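Local atomic coordinates of 2-keto-3-deoxygluconate kinase (Thermotoga maritima, PDB entry 2AFB), a protein that phosphorylates the sugar acid 2-keto-3-deoxygluconate and, as a member of the pfkB carbohydrate kinase family, probably takes the phosphate from ATP. Residues A[254-265]-A[277-287]; A[292-300]-A[311-319]. One frame throughout, in Å; residues are numbered along the deposited sequence.

Contact 1: residues A[254-265]-A[277-287]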
loop_
_atom_site.group_PDB
_atom_site.type_symbol
_atom_site.label_atom_id
_atom_site.label_comp_id
_atom_site.label_asym_id
_atom_site.label_seq_id
_atom_site.Cartn_x
_atom_site.Cartn_y
_atom_site.Cartn_z
ATOM N N ARG A 254 -26.002 19.020 12.971
ATOM C CA ARG A 254 -24.564 19.074 12.756
ATOM C C ARG A 254 -24.078 20.482 12.949
ATOM O O ARG A 254 -24.640 21.401 12.361
ATOM C CB ARG A 254 -24.249 18.693 11.327
ATOM C CG ARG A 254 -22.775 18.576 11.060
ATOM C CD ARG A 254 -22.489 18.178 9.609
ATOM N NE ARG A 254 -22.827 16.787 9.272
ATOM C CZ ARG A 254 -22.179 15.675 9.683
ATOM N NH1 ARG A 254 -21.142 15.716 10.546
ATOM N NH2 ARG A 254 -22.594 14.483 9.235
ATOM N N GLU A 255 -23.012 20.656 13.731
ATOM C CA GLU A 255 -22.353 21.952 13.842
ATOM C C GLU A 255 -20.960 21.784 13.272
ATOM O O GLU A 255 -20.101 21.160 13.890
ATOM C CB GLU A 255 -22.296 22.421 15.287
ATOM C CG GLU A 255 -23.587 22.215 16.049
ATOM C CD GLU A 255 -23.435 22.429 17.558
ATOM O OE1 GLU A 255 -22.578 23.276 17.946
ATOM O OE2 GLU A 255 -24.174 21.743 18.325
ATOM N N SER A 256 -20.753 22.332 12.076
ATOM C CA SER A 256 -19.570 22.022 11.279
ATOM C C SER A 256 -18.401 22.970 11.574
ATOM O O SER A 256 -18.089 23.847 10.783
ATOM C CB SER A 256 -19.930 21.986 9.784
ATOM O OG SER A 256 -19.146 21.020 9.096
ATOM N N ILE A 257 -17.741 22.737 12.703
ATOM C CA ILE A 257 -16.557 23.511 13.121
ATOM C C ILE A 257 -15.401 23.510 12.070
ATOM O O ILE A 257 -14.824 24.574 11.775
ATOM C CB ILE A 257 -15.977 23.021 14.507
ATOM C CG1 ILE A 257 -17.071 22.905 15.596
ATOM C CG2 ILE A 257 -14.840 23.942 14.971
ATOM C CD1 ILE A 257 -18.072 24.078 15.642
ATOM N N SER A 258 -15.067 22.323 11.552
ATOM C CA SER A 258 -14.174 22.152 10.407
ATOM C C SER A 258 -14.475 20.801 9.773
ATOM O O SER A 258 -15.431 20.114 10.151
ATOM C CB SER A 258 -12.717 22.207 10.872
ATOM O OG SER A 258 -12.418 21.098 11.717
ATOM N N ALA A 259 -13.654 20.388 8.818
ATOM C CA ALA A 259 -13.812 19.059 8.260
ATOM C C ALA A 259 -13.296 18.003 9.209
ATOM O O ALA A 259 -13.506 16.840 8.990
ATOM C CB ALA A 259 -13.064 18.957 6.893
ATOM N N THR A 260 -12.584 18.415 10.242
ATOM C CA THR A 260 -11.937 17.498 11.187
ATOM C C THR A 260 -12.767 17.312 12.490
ATOM O O THR A 260 -12.820 16.218 13.029
ATOM C CB THR A 260 -10.478 18.006 11.544
ATOM O OG1 THR A 260 -9.627 17.918 10.387
ATOM C CG2 THR A 260 -9.827 17.165 12.721
ATOM N N VAL A 261 -13.365 18.385 12.987
ATOM C CA VAL A 261 -14.241 18.371 14.181
ATOM C C VAL A 261 -15.625 18.927 13.872
ATOM O O VAL A 261 -15.757 20.036 13.345
ATOM C CB VAL A 261 -13.603 19.174 15.345
ATOM C CG1 VAL A 261 -14.502 19.210 16.601
ATOM C CG2 VAL A 261 -12.243 18.623 15.674
ATOM N N ASN A 262 -16.654 18.123 14.173
ATOM C CA ASN A 262 -18.046 18.561 14.208
ATOM C C ASN A 262 -18.661 18.181 15.580
ATOM O O ASN A 262 -18.219 17.259 16.242
ATOM C CB ASN A 262 -18.913 17.860 13.161
ATOM C CG ASN A 262 -18.607 18.236 11.722
ATOM O OD1 ASN A 262 -19.261 17.703 10.814
ATOM N ND2 ASN A 262 -17.657 19.137 11.489
ATOM N N TYR A 263 -19.659 18.944 15.994
ATOM C CA TYR A 263 -20.539 18.530 17.052
ATOM C C TYR A 263 -21.726 17.888 16.394
ATOM O O TYR A 263 -22.100 18.274 15.280
ATOM C CB TYR A 263 -20.970 19.720 17.871
ATOM C CG TYR A 263 -19.845 20.261 18.706
ATOM C CD1 TYR A 263 -18.967 21.210 18.187
ATOM C CD2 TYR A 263 -19.654 19.811 20.012
ATOM C CE1 TYR A 263 -17.940 21.708 18.945
ATOM C CE2 TYR A 263 -18.641 20.315 20.792
ATOM C CZ TYR A 263 -17.784 21.263 20.250
ATOM O OH TYR A 263 -16.767 21.765 21.021
ATOM N N TRP A 264 -22.307 16.894 17.058
ATOM C CA TRP A 264 -23.405 16.116 16.461
ATOM C C TRP A 264 -24.401 15.688 17.519
ATOM O O TRP A 264 -24.022 15.154 18.585
ATOM C CB TRP A 264 -22.811 14.891 15.755
ATOM C CG TRP A 264 -23.758 13.899 15.184
ATOM C CD1 TRP A 264 -24.203 12.729 15.790
ATOM C CD2 TRP A 264 -24.401 13.950 13.891
ATOM N NE1 TRP A 264 -25.076 12.069 14.934
ATOM C CE2 TRP A 264 -25.207 12.796 13.772
ATOM C CE3 TRP A 264 -24.363 14.848 12.817
ATOM C CZ2 TRP A 264 -25.976 12.538 12.609
ATOM C CZ3 TRP A 264 -25.098 14.568 11.688
ATOM C CH2 TRP A 264 -25.894 13.426 11.597
ATOM N N SER A 265 -25.675 15.876 17.187
ATOM C CA SER A 265 -26.779 15.471 18.054
ATOM C C SER A 265 -28.015 15.328 17.197
ATOM O O SER A 265 -28.003 15.711 16.025
ATOM C CB SER A 265 -27.026 16.493 19.163
ATOM O OG SER A 265 -27.529 17.687 18.618
ATOM N N SER A 277 -30.986 14.127 21.945
ATOM C CA SER A 277 -29.913 13.246 22.377
ATOM C C SER A 277 -28.796 14.022 23.052
ATOM O O SER A 277 -28.752 15.235 23.032
ATOM C CB SER A 277 -29.301 12.522 21.181
ATOM O OG SER A 277 -28.602 13.416 20.301
ATOM N N ASN A 278 -27.850 13.286 23.589
ATOM C CA ASN A 278 -26.555 13.820 23.891
ATOM C C ASN A 278 -25.881 14.381 22.623
ATOM O O ASN A 278 -26.118 13.917 21.510
ATOM C CB ASN A 278 -25.717 12.709 24.503
ATOM C CG ASN A 278 -24.464 13.227 25.131
ATOM O OD1 ASN A 278 -24.510 13.973 26.119
ATOM N ND2 ASN A 278 -23.315 12.868 24.544
ATOM N N ARG A 279 -25.071 15.409 22.830
ATOM C CA ARG A 279 -24.316 16.085 21.811
ATOM C C ARG A 279 -22.852 15.663 21.880
ATOM O O ARG A 279 -22.221 15.762 22.899
ATOM C CB ARG A 279 -24.426 17.587 22.038
ATOM C CG ARG A 279 -23.807 18.438 20.916
ATOM C CD ARG A 279 -24.303 19.886 21.047
ATOM N NE ARG A 279 -23.395 20.898 20.510
ATOM C CZ ARG A 279 -22.373 21.453 21.174
ATOM N NH1 ARG A 279 -22.013 21.056 22.403
ATOM N NH2 ARG A 279 -21.656 22.393 20.563
ATOM N N TYR A 280 -22.313 15.219 20.766
ATOM C CA TYR A 280 -20.973 14.640 20.750
ATOM C C TYR A 280 -20.025 15.562 19.993
ATOM O O TYR A 280 -20.386 16.157 18.982
ATOM C CB TYR A 280 -21.006 13.275 20.053
ATOM C CG TYR A 280 -21.885 12.240 20.713
ATOM C CD1 TYR A 280 -21.381 11.430 21.734
ATOM C CD2 TYR A 280 -23.207 12.054 20.315
ATOM C CE1 TYR A 280 -22.174 10.459 22.360
ATOM C CE2 TYR A 280 -24.000 11.077 20.920
ATOM C CZ TYR A 280 -23.474 10.300 21.949
ATOM O OH TYR A 280 -24.227 9.375 22.567
ATOM N N GLU A 281 -18.797 15.638 20.452
ATOM C CA GLU A 281 -17.777 16.323 19.684
ATOM C C GLU A 281 -16.959 15.243 18.987
ATOM O O GLU A 281 -16.436 14.371 19.635
ATOM C CB GLU A 281 -16.919 17.174 20.614
ATOM C CG GLU A 281 -15.839 17.949 19.885
ATOM C CD GLU A 281 -14.916 18.653 20.820
ATOM O OE1 GLU A 281 -15.405 19.545 21.524
ATOM O OE2 GLU A 281 -13.715 18.304 20.857
ATOM N N ILE A 282 -16.882 15.270 17.674
ATOM C CA ILE A 282 -16.347 14.128 16.943
ATOM C C ILE A 282 -15.125 14.584 16.169
ATOM O O ILE A 282 -15.208 15.573 15.432
ATOM C CB ILE A 282 -17.402 13.608 15.921
ATOM C CG1 ILE A 282 -18.722 13.316 16.654
ATOM C CG2 ILE A 282 -16.865 12.400 15.147
ATOM C CD1 ILE A 282 -19.838 12.864 15.724
ATOM N N HIS A 283 -13.993 13.895 16.352
ATOM C CA HIS A 283 -12.893 13.944 15.381
ATOM C C HIS A 283 -13.218 12.901 14.332
ATOM O O HIS A 283 -13.208 11.684 14.604
ATOM C CB HIS A 283 -11.525 13.635 15.991
ATOM C CG HIS A 283 -10.912 14.757 16.756
ATOM N ND1 HIS A 283 -11.469 15.275 17.911
ATOM C CD2 HIS A 283 -9.752 15.433 16.556
ATOM C CE1 HIS A 283 -10.678 16.223 18.383
ATOM N NE2 HIS A 283 -9.621 16.330 17.586
ATOM N N ILE A 284 -13.467 13.384 13.132
ATOM C CA ILE A 284 -14.024 12.620 12.053
ATOM C C ILE A 284 -12.979 11.783 11.281
ATOM O O ILE A 284 -11.916 12.283 10.958
ATOM C CB ILE A 284 -14.731 13.637 11.090
ATOM C CG1 ILE A 284 -15.882 14.344 11.839
ATOM C CG2 ILE A 284 -15.213 12.969 9.868
ATOM C CD1 ILE A 284 -16.432 15.543 11.110
ATOM N N VAL A 285 -13.276 10.504 11.031
ATOM C CA VAL A 285 -12.521 9.650 10.100
ATOM C C VAL A 285 -13.198 9.709 8.681
ATOM O O VAL A 285 -12.538 9.929 7.646
ATOM C CB VAL A 285 -12.535 8.215 10.552
ATOM C CG1 VAL A 285 -11.992 7.287 9.483
ATOM C CG2 VAL A 285 -11.801 8.068 11.868
ATOM N N ASP A 286 -14.512 9.513 8.660
ATOM C CA ASP A 286 -15.298 9.535 7.418
ATOM C C ASP A 286 -16.746 9.852 7.748
ATOM O O ASP A 286 -17.481 8.963 8.155
ATOM C CB ASP A 286 -15.213 8.180 6.701
ATOM C CG ASP A 286 -15.619 8.246 5.194
ATOM O OD1 ASP A 286 -16.417 9.168 4.770
ATOM O OD2 ASP A 286 -15.112 7.350 4.447
ATOM N N ARG A 287 -17.164 11.097 7.518
ATOM C CA ARG A 287 -18.552 11.495 7.823
ATOM C C ARG A 287 -19.589 10.977 6.827
ATOM O O ARG A 287 -20.799 11.034 7.097
ATOM C CB ARG A 287 -18.686 13.009 7.926
ATOM C CG ARG A 287 -19.124 13.697 6.645
ATOM C CD ARG A 287 -19.181 15.222 6.813
ATOM N NE ARG A 287 -20.524 15.831 6.818
ATOM C CZ ARG A 287 -20.760 17.131 6.533
ATOM N NH1 ARG A 287 -19.760 17.944 6.207
ATOM N NH2 ARG A 287 -21.994 17.641 6.560
#

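Contact 2: residues A[292-300]-A[311-319]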
loop_
_atom_site.group_PDB
_atom_site.type_symbol
_atom_site.label_atom_id
_atom_site.label_comp_id
_atom_site.label_asym_id
_atom_site.label_seq_id
_atom_site.Cartn_x
_atom_site.Cartn_y
_atom_site.Cartn_z
ATOM N N ASP A 292 -27.279 8.652 7.090
ATOM C CA ASP A 292 -27.997 7.425 6.726
ATOM C C ASP A 292 -28.043 6.460 7.872
ATOM O O ASP A 292 -29.003 5.752 7.998
ATOM C CB ASP A 292 -27.427 6.763 5.462
ATOM C CG ASP A 292 -27.220 7.789 4.330
ATOM O OD1 ASP A 292 -28.176 8.555 4.054
ATOM O OD2 ASP A 292 -26.110 7.829 3.753
ATOM N N SER A 293 -26.996 6.406 8.689
ATOM C CA SER A 293 -27.002 5.596 9.856
ATOM C C SER A 293 -27.993 6.139 10.899
ATOM O O SER A 293 -28.618 5.360 11.606
ATOM C CB SER A 293 -25.586 5.438 10.414
ATOM O OG SER A 293 -25.111 6.662 10.927
ATOM N N PHE A 294 -28.128 7.463 11.003
ATOM C CA PHE A 294 -29.196 8.041 11.839
ATOM C C PHE A 294 -30.543 7.449 11.422
ATOM O O PHE A 294 -31.271 6.959 12.234
ATOM C CB PHE A 294 -29.233 9.572 11.759
ATOM C CG PHE A 294 -30.462 10.183 12.423
ATOM C CD1 PHE A 294 -30.648 10.086 13.774
ATOM C CD2 PHE A 294 -31.439 10.804 11.668
ATOM C CE1 PHE A 294 -31.818 10.591 14.395
ATOM C CE2 PHE A 294 -32.598 11.330 12.258
ATOM C CZ PHE A 294 -32.772 11.225 13.635
ATOM N N ALA A 295 -30.849 7.554 10.138
ATOM C CA ALA A 295 -32.087 7.048 9.551
ATOM C C ALA A 295 -32.311 5.569 9.810
ATOM O O ALA A 295 -33.418 5.170 10.180
ATOM C CB ALA A 295 -32.104 7.301 8.045
ATOM N N GLY A 296 -31.263 4.788 9.579
ATOM C CA GLY A 296 -31.190 3.360 9.918
ATOM C C GLY A 296 -31.519 3.091 11.353
ATOM O O GLY A 296 -32.371 2.244 11.715
ATOM N N ALA A 297 -30.864 3.841 12.203
ATOM C CA ALA A 297 -31.079 3.636 13.634
ATOM C C ALA A 297 -32.503 4.054 14.065
ATOM O O ALA A 297 -33.157 3.426 14.938
ATOM C CB ALA A 297 -30.015 4.391 14.415
ATOM N N LEU A 298 -33.012 5.108 13.448
ATOM C CA LEU A 298 -34.366 5.559 13.806
ATOM C C LEU A 298 -35.422 4.536 13.357
ATOM O O LEU A 298 -36.401 4.241 14.096
ATOM C CB LEU A 298 -34.640 6.931 13.201
ATOM C CG LEU A 298 -35.969 7.576 13.587
ATOM C CD1 LEU A 298 -36.089 7.766 15.076
ATOM C CD2 LEU A 298 -36.087 8.895 12.848
ATOM N N ILE A 299 -35.193 3.943 12.182
ATOM C CA ILE A 299 -36.070 2.893 11.660
ATOM C C ILE A 299 -36.001 1.673 12.585
ATOM O O ILE A 299 -37.035 1.102 12.979
ATOM C CB ILE A 299 -35.649 2.483 10.272
ATOM C CG1 ILE A 299 -35.958 3.615 9.299
ATOM C CG2 ILE A 299 -36.339 1.240 9.825
ATOM C CD1 ILE A 299 -35.241 3.455 7.963
ATOM N N TYR A 300 -34.772 1.277 12.897
ATOM C CA TYR A 300 -34.524 0.156 13.781
ATOM C C TYR A 300 -35.264 0.396 15.087
ATOM O O TYR A 300 -36.017 -0.454 15.497
ATOM C CB TYR A 300 -33.022 -0.070 14.033
ATOM C CG TYR A 300 -32.738 -1.218 14.951
ATOM C CD1 TYR A 300 -32.949 -2.534 14.545
ATOM C CD2 TYR A 300 -32.313 -1.003 16.263
ATOM C CE1 TYR A 300 -32.695 -3.609 15.416
ATOM C CE2 TYR A 300 -32.084 -2.072 17.129
ATOM C CZ TYR A 300 -32.270 -3.360 16.688
ATOM O OH TYR A 300 -32.033 -4.401 17.554
ATOM N N LYS A 311 -34.915 6.154 21.445
ATOM C CA LYS A 311 -34.736 6.274 20.005
ATOM C C LYS A 311 -33.729 7.365 19.644
ATOM O O LYS A 311 -32.974 7.221 18.694
ATOM C CB LYS A 311 -36.034 6.660 19.292
ATOM C CG LYS A 311 -36.947 5.540 19.018
ATOM C CD LYS A 311 -38.150 5.998 18.196
ATOM C CE LYS A 311 -39.338 5.087 18.473
ATOM N NZ LYS A 311 -40.268 5.108 17.341
ATOM N N ALA A 312 -33.792 8.483 20.356
ATOM C CA ALA A 312 -32.904 9.598 20.079
ATOM C C ALA A 312 -31.489 9.256 20.496
ATOM O O ALA A 312 -30.570 9.505 19.732
ATOM C CB ALA A 312 -33.359 10.879 20.778
ATOM N N GLU A 313 -31.310 8.680 21.678
ATOM C CA GLU A 313 -29.959 8.420 22.172
ATOM C C GLU A 313 -29.280 7.353 21.331
ATOM O O GLU A 313 -28.115 7.517 20.952
ATOM C CB GLU A 313 -29.941 7.982 23.644
ATOM C CG GLU A 313 -30.437 8.991 24.646
ATOM C CD GLU A 313 -29.683 10.343 24.667
ATOM O OE1 GLU A 313 -28.575 10.514 24.056
ATOM O OE2 GLU A 313 -30.227 11.248 25.347
ATOM N N PHE A 314 -30.012 6.275 21.035
ATOM C CA PHE A 314 -29.496 5.171 20.244
ATOM C C PHE A 314 -29.108 5.663 18.842
ATOM O O PHE A 314 -28.017 5.372 18.336
ATOM C CB PHE A 314 -30.547 4.074 20.122
ATOM C CG PHE A 314 -30.056 2.832 19.439
ATOM C CD1 PHE A 314 -29.501 1.783 20.192
ATOM C CD2 PHE A 314 -30.207 2.673 18.064
ATOM C CE1 PHE A 314 -29.066 0.643 19.562
ATOM C CE2 PHE A 314 -29.761 1.535 17.444
ATOM C CZ PHE A 314 -29.211 0.514 18.193
ATOM N N ALA A 315 -30.006 6.394 18.195
ATOM C CA ALA A 315 -29.699 6.886 16.843
ATOM C C ALA A 315 -28.591 7.951 16.803
ATOM O O ALA A 315 -27.799 7.971 15.880
ATOM C CB ALA A 315 -30.939 7.397 16.172
ATOM N N ALA A 316 -28.555 8.859 17.764
ATOM C CA ALA A 316 -27.380 9.762 17.905
ATOM C C ALA A 316 -26.078 8.962 18.096
ATOM O O ALA A 316 -25.080 9.196 17.412
ATOM C CB ALA A 316 -27.593 10.745 19.076
ATOM N N ALA A 317 -26.082 8.015 19.022
ATOM C CA ALA A 317 -24.906 7.166 19.246
ATOM C C ALA A 317 -24.384 6.470 17.967
ATOM O O ALA A 317 -23.180 6.503 17.657
ATOM C CB ALA A 317 -25.191 6.169 20.326
ATOM N N ALA A 318 -25.292 5.870 17.241
ATOM C CA ALA A 318 -24.993 5.107 16.014
ATOM C C ALA A 318 -24.427 5.950 14.907
ATOM O O ALA A 318 -23.478 5.554 14.257
ATOM C CB ALA A 318 -26.242 4.381 15.500
ATOM N N SER A 319 -25.016 7.104 14.706
ATOM C CA SER A 319 -24.625 8.000 13.671
ATOM C C SER A 319 -23.357 8.770 14.057
ATOM O O SER A 319 -22.534 9.006 13.209
ATOM C CB SER A 319 -25.796 8.929 13.256
ATOM O OG SER A 319 -26.255 9.723 14.333
HETATM O O HOH W 1 -33.499 4.663 17.461
#

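Contact 1: residues A[254-265]-A[277-287]
The guanidinium of Arg279 lies flat on the ring of Tyr263: the group centres are 4.0 Å apart and the planes differ by 4°, with Arg279 NH2 set toward the rim of the ring. Glu281 takes the opposite face, its CG making a CH-pi contact 4.1 Å from the Tyr263 centroid. The Glu281 carboxylate stands nearly upright to that ring (83°) and brings OE1 to 2.7 Å from Tyr263 OH, a weak hydrogen bond. Arg279 reaches across because its CG is anti to the backbone N (chi1 -173°) and the chain stays extended to NE. Passing over the middle strand, it also forms a salt bridge with Glu255, at the end of strand 248-255. Arg279 NH2 donates 2.9 Å to Glu255 OE1, which lies in the guanidinium plane, while NH2 comes to its syn side from somewhat out of the carboxylate plane; this should help fix the group's rotation above the ring.

Farther along the same face, Val261 CG2 sits 3.9 Å from the His283 centroid, over the middle of the ring. The NE2 of His283 binds nickel together with His283 of the second and third subunits. On the other face, Ile282 CD1 packs 3.6 Å from Trp264 CB, and Ile284 CD1 lies 3.5 Å from Asn262 CG. The amide of Asn262 is itself held by Arg254 NH1, which donates to a lone pair of OD1. Reciprocal backbone bonds join Asn262 with Ile282 and Trp264 with Tyr280. These hydrogen-bonded pairs alternate with non-hydrogen-bonded ones, as in an antiparallel beta-hairpin, and this one forms the edge, within the chain, of the large mixed sheet of the ribokinase-like fold beside a nickel site shared by three subunits.

Contact 2: residues A[292-300]-A[311-319]
An antiparallel helix hairpin is built here from helix 290-304, into whose first turn the pfkB-family signature Asp-Arg-Val-Gly-Ala-Gly-Asp runs, where relatives form the anion hole, and helix 308-322. The segment axes approach to 8.0 Å with their directions 149° apart, a close spacing made possible by small residues at the interface. Ala297 CB presses on the opposing backbone, 3.5 Å from Ala315 CA, and also meets Ala318 CB at 3.9 Å. Beside it, Phe294 has CG anti to its own N (chi1 170°), which lays the ring beside Ala315 and puts CD1 3.6 Å from Ala315 CB. At the other end Tyr300 CD2 touches Phe314 CE2 at 3.8 Å; these rings are near parallel (28°) but slid so far apart that they barely overlap. Ser319 OG turns back to donate to Ala315 O at 2.8 Å, and the hydroxyl has a second partner in Trp264. One water links the helices, donating to Ala297 O at 2.8 Å and to Lys311 O at 2.9 Å. With that water as the polar bridge and direct hydrogen bonds between the segments absent, the buried pairing rests chiefly on close fit of alanines and aromatic rings.

From the N terminus, the chain leaves the end of strand 248-255, turns into strand 261-270 and returns along strand 273-283, so contact 1 closes the hairpin loop between them. A loop then leads to helix 290-304, and contact 2 closes the short connection to helix 308-322. The two closures follow in series, neither nested nor crossed, with centres about 15 Å apart. They nevertheless touch: Trp264 NE1 lies 2.7 Å from Ser319 OG and Asn278 N 2.9 Å from Glu313 OE1, both probable hydrogen bonds. Helix 308-322 is therefore fastened to both hairpin strands, tying the edge of the nine-stranded sheet to the buried helix pair.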